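Local structure of adenylosuccinate lyase (4EEI) at residues K63-H67 / D68-F72; S181-V184 / G185-C188. The protein probably catalyses two fumarate-releasing beta-eliminations of purine biosynthesis, splitting adenylosuccinate into AMP and fumarate and splitting SAICAR into AICAR and fumarate. All coordinates share one frame; numbering follows the deposited sequence.

Contact 1 of 2, residues K63-H67 / D68-F72; sequences KVTKH and DIIAF. With AMP (adenosine monophosphate), chain O.
His67 is the N-cap of helix 68-77 and, with Lys66 and Asp68, part of the AMP pocket. His67 ND1 accepts a weak capping bond from Ile69 N, which lies at the ring edge, in plane, at 3.3 Å. The imidazole is sandwiched. Ile70 CG1 makes a CH-pi contact with one face, 3.8 Å from the centroid of the His67 ring, and AMP C1' sits over the centre of the other. CG of His67 is anti to the backbone N (chi1 -167°), which turns the ring back over the first helical turn. NE2 points to a bound succinate, to which it is hydrogen-bonded. His67 O takes two donors. Ala71 N donates to His67 O in the carbonyl plane at 3.1 Å; Thr65 OG1 donates to His67 O from above that plane at 2.9 Å. Lys66 is the first residue past helix 55-65 and has positive phi. Lys66 O accepts from the ribose hydroxyl O3' of AMP at 3.1 Å. Asp68 OD1 approaches AMP O4' at 3.3 Å, while OD2 forms a salt bridge with Arg310. Ala71 packs back on helix 55-65, Phe72 on helix 16-33, and Ile69 on Ser94 and Ile98 of helix 94-131.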
# COMPACT_ATOMS: atom_id res chain seq x y z
N LYS B 63 -10.63 25.22 -22.97
CA LYS B 63 -12.03 25.38 -22.59
C LYS B 63 -12.99 24.97 -23.70
O LYS B 63 -14.08 24.46 -23.43
CB LYS B 63 -12.31 26.81 -22.15
CG LYS B 63 -11.97 27.07 -20.70
CD LYS B 63 -12.28 28.51 -20.32
CE LYS B 63 -12.08 28.74 -18.82
NZ LYS B 63 -12.47 30.12 -18.39
N VAL B 64 -12.58 25.19 -24.95
CA VAL B 64 -13.38 24.81 -26.11
C VAL B 64 -13.13 23.36 -26.50
O VAL B 64 -14.06 22.57 -26.65
CB VAL B 64 -13.05 25.69 -27.33
CG1 VAL B 64 -14.09 25.50 -28.42
CG2 VAL B 64 -12.97 27.15 -26.93
N THR B 65 -11.86 23.01 -26.67
CA THR B 65 -11.49 21.73 -27.25
C THR B 65 -11.77 20.52 -26.35
O THR B 65 -12.05 19.43 -26.85
CB THR B 65 -10.00 21.70 -27.67
OG1 THR B 65 -9.16 21.74 -26.51
CG2 THR B 65 -9.67 22.90 -28.58
N LYS B 66 -11.69 20.72 -25.03
CA LYS B 66 -11.76 19.63 -24.05
C LYS B 66 -10.61 18.65 -24.23
O LYS B 66 -10.68 17.49 -23.80
CB LYS B 66 -13.09 18.86 -24.14
CG LYS B 66 -14.32 19.73 -24.19
CD LYS B 66 -14.50 20.47 -22.89
CE LYS B 66 -15.79 21.28 -22.88
NZ LYS B 66 -16.16 21.68 -21.50
N HIS B 67 -9.53 19.12 -24.86
CA HIS B 67 -8.41 18.26 -25.21
C HIS B 67 -7.14 19.08 -25.15
O HIS B 67 -6.94 19.98 -25.96
CB HIS B 67 -8.61 17.70 -26.62
CG HIS B 67 -7.69 16.58 -26.97
ND1 HIS B 67 -6.32 16.68 -26.87
CD2 HIS B 67 -7.94 15.32 -27.41
CE1 HIS B 67 -5.76 15.54 -27.24
NE2 HIS B 67 -6.72 14.70 -27.57
N ASP B 68 -6.28 18.77 -24.18
CA ASP B 68 -5.12 19.63 -23.92
C ASP B 68 -4.06 19.68 -25.04
O ASP B 68 -3.45 20.73 -25.27
CB ASP B 68 -4.49 19.33 -22.55
CG ASP B 68 -4.05 17.88 -22.38
OD1 ASP B 68 -4.61 16.98 -23.04
OD2 ASP B 68 -3.13 17.64 -21.55
N ILE B 69 -3.87 18.58 -25.77
CA ILE B 69 -2.88 18.56 -26.84
C ILE B 69 -3.35 19.32 -28.09
O ILE B 69 -2.55 20.01 -28.74
CB ILE B 69 -2.46 17.13 -27.23
CG1 ILE B 69 -2.11 16.34 -25.98
CG2 ILE B 69 -1.28 17.16 -28.19
CD1 ILE B 69 -1.16 17.08 -25.04
N ILE B 70 -4.63 19.19 -28.42
CA ILE B 70 -5.21 19.99 -29.49
C ILE B 70 -5.05 21.47 -29.15
O ILE B 70 -4.70 22.28 -30.00
CB ILE B 70 -6.70 19.68 -29.70
CG1 ILE B 70 -6.89 18.22 -30.12
CG2 ILE B 70 -7.31 20.62 -30.73
CD1 ILE B 70 -8.35 17.82 -30.34
N ALA B 71 -5.30 21.81 -27.88
CA ALA B 71 -5.14 23.19 -27.41
C ALA B 71 -3.69 23.67 -27.55
O ALA B 71 -3.45 24.77 -28.03
CB ALA B 71 -5.60 23.31 -25.97
N PHE B 72 -2.75 22.84 -27.11
CA PHE B 72 -1.33 23.16 -27.24
C PHE B 72 -0.91 23.33 -28.70
O PHE B 72 -0.25 24.32 -29.05
CB PHE B 72 -0.48 22.07 -26.58
CG PHE B 72 0.96 22.06 -27.04
CD1 PHE B 72 1.85 23.01 -26.57
CD2 PHE B 72 1.41 21.11 -27.95
CE1 PHE B 72 3.17 23.01 -26.98
CE2 PHE B 72 2.73 21.10 -28.37
CZ PHE B 72 3.61 22.05 -27.88
P AMP O . -6.96 14.30 -17.54
O1P AMP O . -7.44 15.44 -16.68
O2P AMP O . -7.73 13.02 -17.37
O3P AMP O . -5.46 14.12 -17.56
O5' AMP O . -7.31 14.77 -19.04
C5' AMP O . -6.80 14.06 -20.16
C4' AMP O . -6.86 14.95 -21.40
O4' AMP O . -6.36 14.24 -22.54
C3' AMP O . -8.29 15.35 -21.72
O3' AMP O . -8.33 16.75 -21.97
C2' AMP O . -8.64 14.60 -22.98
O2' AMP O . -9.46 15.39 -23.85
C1' AMP O . -7.29 14.32 -23.62
N9 AMP O . -7.32 13.06 -24.40
C8 AMP O . -8.42 12.39 -24.77
N7 AMP O . -8.09 11.28 -25.48
C5 AMP O . -6.75 11.24 -25.57
C6 AMP O . -5.75 10.33 -26.18
N6 AMP O . -6.13 9.23 -26.85
N1 AMP O . -4.44 10.66 -26.03
C2 AMP O . -4.05 11.76 -25.37
N3 AMP O . -4.91 12.62 -24.79
C4 AMP O . -6.24 12.42 -24.85

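Contact 2 of 2, residues S181-V184 / G185-C188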
# COMPACT_ATOMS: atom_id res chain seq x y z
N SER B 181 5.26 6.30 -32.64
CA SER B 181 4.73 5.10 -33.27
C SER B 181 3.30 5.25 -33.78
O SER B 181 2.75 4.34 -34.39
CB SER B 181 4.84 3.91 -32.31
OG SER B 181 4.24 4.19 -31.06
N GLY B 182 2.68 6.39 -33.52
CA GLY B 182 1.33 6.61 -34.01
C GLY B 182 0.26 6.02 -33.11
O GLY B 182 0.55 5.52 -32.02
N ALA B 183 -0.98 6.06 -33.59
CA ALA B 183 -2.19 5.80 -32.79
C ALA B 183 -2.13 4.61 -31.83
O ALA B 183 -2.50 4.75 -30.67
CB ALA B 183 -3.40 5.68 -33.71
N VAL B 184 -1.71 3.44 -32.31
CA VAL B 184 -1.61 2.27 -31.45
C VAL B 184 -0.28 1.53 -31.63
O VAL B 184 -0.23 0.30 -31.55
CB VAL B 184 -2.79 1.29 -31.66
CG1 VAL B 184 -4.07 1.92 -31.18
CG2 VAL B 184 -2.91 0.88 -33.12
N GLY B 185 0.79 2.28 -31.88
CA GLY B 185 2.11 1.69 -32.00
C GLY B 185 2.28 0.99 -33.33
O GLY B 185 3.14 0.12 -33.47
N ASN B 186 1.48 1.39 -34.30
CA ASN B 186 1.33 0.63 -35.53
C ASN B 186 1.96 1.30 -36.76
O ASN B 186 1.96 0.71 -37.83
CB ASN B 186 -0.15 0.38 -35.81
CG ASN B 186 -0.97 1.66 -35.81
OD1 ASN B 186 -0.59 2.66 -35.16
ND2 ASN B 186 -2.09 1.65 -36.52
N TYR B 187 2.48 2.51 -36.60
CA TYR B 187 3.18 3.18 -37.70
C TYR B 187 2.36 3.27 -38.97
O TYR B 187 2.79 2.81 -40.02
CB TYR B 187 4.51 2.47 -37.98
CG TYR B 187 5.41 2.39 -36.76
CD1 TYR B 187 6.34 3.38 -36.50
CD2 TYR B 187 5.30 1.33 -35.87
CE1 TYR B 187 7.16 3.32 -35.38
CE2 TYR B 187 6.11 1.25 -34.75
CZ TYR B 187 7.03 2.25 -34.51
OH TYR B 187 7.84 2.19 -33.40
N CYS B 188 1.17 3.86 -38.90
CA CYS B 188 0.37 4.05 -40.11
C CYS B 188 1.03 5.06 -41.03
O CYS B 188 1.16 4.85 -42.24
CB CYS B 188 -1.03 4.55 -39.76
SG CYS B 188 -2.00 4.92 -41.27
O HOH W 1 -0.37 5.00 -36.71
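Ser181 and Tyr187 meet where the loop between helices 151-173 and 192-202 folds back on itself in a compact turn. Backbone bonds close it. Tyr187 N donates to Ser181 O at 2.9 Å, and Gly185 N donates to Gly182 O at 3.3 Å. The second is an i to i+3 bond, as in a beta turn over 182-185. Gly182 and Gly185 both have positive phi, and at Gly185 a side chain would run into Val184 O. Ser181 OG lies 3.4 Å from Gly185 CA.

Packing comes in two pairs: Ser181 with Tyr187, and Val184 with Asn186. Ser181 CB sits 3.5 Å above one face of the Tyr187 ring, toward the rim, and CA makes a CH-pi contact. Val184 CG2 is 3.4 Å from Asn186 CG.

Outside bonds fix the polar ends. Ser181 OG is bonded to Ser210, and Tyr187 OH to Glu195 and to Arg428 of the third subunit. Asn186 ND2 bonds to Glu146 and Pro147 of that subunit, so the turn forms part of the subunit interface. Ala183 O accepts from Gln212 of the succinate site.

The Asn186 amide oxygen reaches back to Val184 N, since CG sits between the backbone N and carbonyl carbon (chi1 54°). Asn186 OD1 accepts from Val184 N, above the amide carbonyl plane, at 3.2 Å. A water donates to Asn186 OD1 at 2.8 Å and accepts from Cys188 N at 2.9 Å.

How the contacts relate
Both contacts are local, and both lie far from the centre of the chain, on the same side of it. Their centres are about 22 Å apart, and they do not touch. Contact 1 joins two consecutive helices and is partly buried, with a ligand over its histidine. Contact 2 has no regular helix or strand and is buried, partly by another subunit. The chemistry follows the setting. In 63-72 a helix cap holds the ring whose face meets AMP, and the Lys66 carbonyl meets the ribose. In 181-188 glycines, backbone bonds and a water shape the loop. Helix 94-131 links the two: Ser94 and Ile98 meet contact 1, and Asp96 bonds to backbone N atoms of contact 2.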